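Local atomic coordinates of chitin oligosaccahride binding protein NagB1 (Paenibacillus sp. FPU-7, PDB entry 7EHP), a protein that binds short chitin oligosaccharides such as diacetylchitobiose and triacetylchitotriose, probably as the extracellular solute-binding component of a sugar uptake system. Residues V46-K51 with D66-T71. Residues are numbered along the deposited sequence; the frame is centred on the assembly and turned at random.
With NAG (2-acetamido-2-deoxy-beta-D-glucopyranose), chain C; NAG (2-acetamido-2-deoxy-beta-D-glucopyranose), chain B.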
# COMPACT_ATOMS: atom_id res chain seq x y z
N VAL A 46 7.17 -10.08 4.99
CA VAL A 46 8.19 -11.11 4.89
C VAL A 46 8.63 -11.26 3.43
O VAL A 46 9.83 -11.28 3.12
CB VAL A 46 7.70 -12.44 5.47
CG1 VAL A 46 8.70 -13.56 5.16
CG2 VAL A 46 7.43 -12.32 6.97
N ASN A 47 7.67 -11.37 2.51
CA ASN A 47 8.00 -11.49 1.10
C ASN A 47 8.83 -10.30 0.63
O ASN A 47 9.91 -10.46 0.04
CB ASN A 47 6.73 -11.58 0.27
CG ASN A 47 7.03 -11.81 -1.20
OD1 ASN A 47 7.75 -12.74 -1.53
ND2 ASN A 47 6.50 -10.95 -2.08
N ARG A 48 8.32 -9.09 0.88
CA ARG A 48 8.87 -7.91 0.23
C ARG A 48 10.22 -7.51 0.82
O ARG A 48 11.14 -7.14 0.09
CB ARG A 48 7.89 -6.74 0.33
CG ARG A 48 8.35 -5.54 -0.48
CD ARG A 48 7.48 -4.34 -0.25
NE ARG A 48 7.93 -3.20 -1.03
CZ ARG A 48 7.44 -1.97 -0.90
NH1 ARG A 48 6.48 -1.73 -0.01
NH2 ARG A 48 7.90 -0.98 -1.66
N PHE A 49 10.36 -7.60 2.14
CA PHE A 49 11.50 -7.01 2.83
C PHE A 49 12.57 -8.02 3.23
O PHE A 49 13.65 -7.60 3.64
CB PHE A 49 11.03 -6.24 4.08
CG PHE A 49 10.01 -5.17 3.78
CD1 PHE A 49 10.16 -4.35 2.67
CD2 PHE A 49 8.93 -4.98 4.61
CE1 PHE A 49 9.24 -3.37 2.39
CE2 PHE A 49 8.00 -4.01 4.34
CZ PHE A 49 8.15 -3.20 3.22
N GLU A 50 12.30 -9.33 3.13
CA GLU A 50 13.31 -10.33 3.48
C GLU A 50 13.43 -11.46 2.45
O GLU A 50 14.51 -11.65 1.88
CB GLU A 50 13.03 -10.94 4.85
CG GLU A 50 13.32 -9.97 6.02
CD GLU A 50 14.82 -9.87 6.38
OE1 GLU A 50 15.40 -8.76 6.30
OE2 GLU A 50 15.43 -10.90 6.76
N LYS A 51 12.35 -12.20 2.21
CA LYS A 51 12.42 -13.42 1.40
C LYS A 51 12.83 -13.11 -0.03
O LYS A 51 13.82 -13.66 -0.53
CB LYS A 51 11.08 -14.15 1.42
CG LYS A 51 11.12 -15.54 0.79
CD LYS A 51 10.07 -16.45 1.42
CE LYS A 51 10.21 -17.91 0.97
NZ LYS A 51 11.44 -18.57 1.53
N ASP A 66 4.86 -11.53 -6.41
CA ASP A 66 4.39 -10.23 -5.93
C ASP A 66 5.56 -9.26 -5.87
O ASP A 66 6.56 -9.52 -5.18
CB ASP A 66 3.74 -10.42 -4.56
CG ASP A 66 3.05 -9.18 -4.07
OD1 ASP A 66 3.72 -8.13 -3.92
OD2 ASP A 66 1.83 -9.25 -3.84
N LEU A 67 5.46 -8.15 -6.60
CA LEU A 67 6.57 -7.23 -6.77
C LEU A 67 6.09 -5.79 -6.60
O LEU A 67 4.96 -5.48 -6.99
CB LEU A 67 7.20 -7.41 -8.17
CG LEU A 67 8.26 -6.40 -8.61
CD1 LEU A 67 9.55 -6.68 -7.86
CD2 LEU A 67 8.45 -6.45 -10.15
N PHE A 68 6.93 -4.92 -6.02
CA PHE A 68 6.63 -3.50 -5.89
C PHE A 68 7.46 -2.67 -6.87
O PHE A 68 8.63 -2.96 -7.10
CB PHE A 68 6.87 -2.98 -4.45
CG PHE A 68 5.71 -3.24 -3.55
CD1 PHE A 68 5.49 -4.51 -3.04
CD2 PHE A 68 4.79 -2.24 -3.28
CE1 PHE A 68 4.39 -4.78 -2.22
CE2 PHE A 68 3.69 -2.51 -2.46
CZ PHE A 68 3.49 -3.79 -1.95
N GLY A 69 6.83 -1.66 -7.45
CA GLY A 69 7.54 -0.74 -8.30
C GLY A 69 8.41 0.22 -7.51
O GLY A 69 8.55 0.16 -6.29
N GLY A 70 9.04 1.13 -8.25
CA GLY A 70 9.97 2.06 -7.64
C GLY A 70 11.26 1.35 -7.25
O GLY A 70 11.81 0.55 -8.02
N THR A 71 11.69 1.62 -6.02
CA THR A 71 12.99 1.18 -5.50
C THR A 71 13.24 -0.31 -5.70
O THR A 71 14.34 -0.71 -6.11
CB THR A 71 13.07 1.53 -4.01
OG1 THR A 71 13.15 2.95 -3.88
CG2 THR A 71 14.28 0.89 -3.37
C1 NAG C . 1.40 -2.10 0.92
C2 NAG C . 2.87 -2.09 1.34
C3 NAG C . 3.32 -0.68 1.65
C4 NAG C . 3.05 0.22 0.45
C5 NAG C . 1.58 0.14 0.05
C6 NAG C . 1.25 0.93 -1.20
C7 NAG C . 4.01 -3.98 2.42
C8 NAG C . 4.16 -4.79 3.66
N2 NAG C . 3.12 -2.98 2.47
O3 NAG C . 4.71 -0.68 1.94
O4 NAG C . 3.36 1.58 0.77
O5 NAG C . 1.21 -1.22 -0.21
O6 NAG C . 2.11 0.60 -2.28
O7 NAG C . 4.68 -4.22 1.41
C1 NAG B . -1.83 -5.83 -0.83
C2 NAG B . -1.63 -4.57 -1.67
C3 NAG B . -0.36 -3.84 -1.23
C4 NAG B . -0.30 -3.67 0.29
C5 NAG B . -0.69 -4.97 1.01
C6 NAG B . -0.79 -4.87 2.51
C7 NAG B . -2.64 -5.01 -3.88
C8 NAG B . -2.36 -5.30 -5.32
N2 NAG B . -1.56 -4.88 -3.09
O1 NAG B . -2.95 -6.51 -1.26
O3 NAG B . -0.30 -2.58 -1.90
O4 NAG B . 1.07 -3.45 0.63
O5 NAG B . -1.95 -5.47 0.53
O6 NAG B . -0.84 -6.18 3.09
O7 NAG B . -3.78 -4.91 -3.44
O HOH W 1 5.37 -8.34 -1.57
O HOH W 2 9.94 -0.28 -3.79
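Arg48 lays its guanidinium flat on the ring of Phe68, a clear example of a cation-pi stack built into the wall of a sugar-binding pocket. The two planes are only 12° apart, and CZ of Arg48 stands 3.7 Å from the centroid of the Phe68 ring, displaced toward the rim on the CG side. The arginine gets there by full extension: CG is anti to the backbone N (chi1 -173°), and the straight chain beyond it carries CD and NE over CD1 of Phe68, NE lying 3.4 Å from CG of that ring. At the guanidinium edge, NH1 of Arg48 comes within 2.8 Å of O3 of the chain C N-acetylglucosamine; NH1 also makes a weak hydrogen bond to O7, the acetamide oxygen of that sugar. NH2 points to a water that links it to Gly69 O. Salt bridges from NE to Asp72 and from NH2 to Asp354 further fix the rotation of the group. The Phe68 ring meets the sugars with its far rim, CE2 lying 3.5 Å from O6 of the same sugar unit and CZ 3.6 Å from O4 of the chain B unit. Were Phe68 replaced by an alanine, the guanidinium would probably lose the flat surface beneath it, and the sugars their aromatic neighbour at CE2 and CZ. One residue back along the helix, Asn47 turns its amide nearly perpendicular to the Asp66 carboxylate; ND2 of Asn47 makes a weak hydrogen bond of 3.4 Å to Asp66 O, while a water bridges ND2 to Asp66 OD1. Arg6 binds Asn47 OD1; Asn284 shares Asp66 OD1 with the bridging water, and Thr8 holds OD2. The contact thus packs helix 44-58 against the end of strand 64-68, which runs parallel to strand 3-7 and antiparallel to strand 277-288, just before helix 71-78.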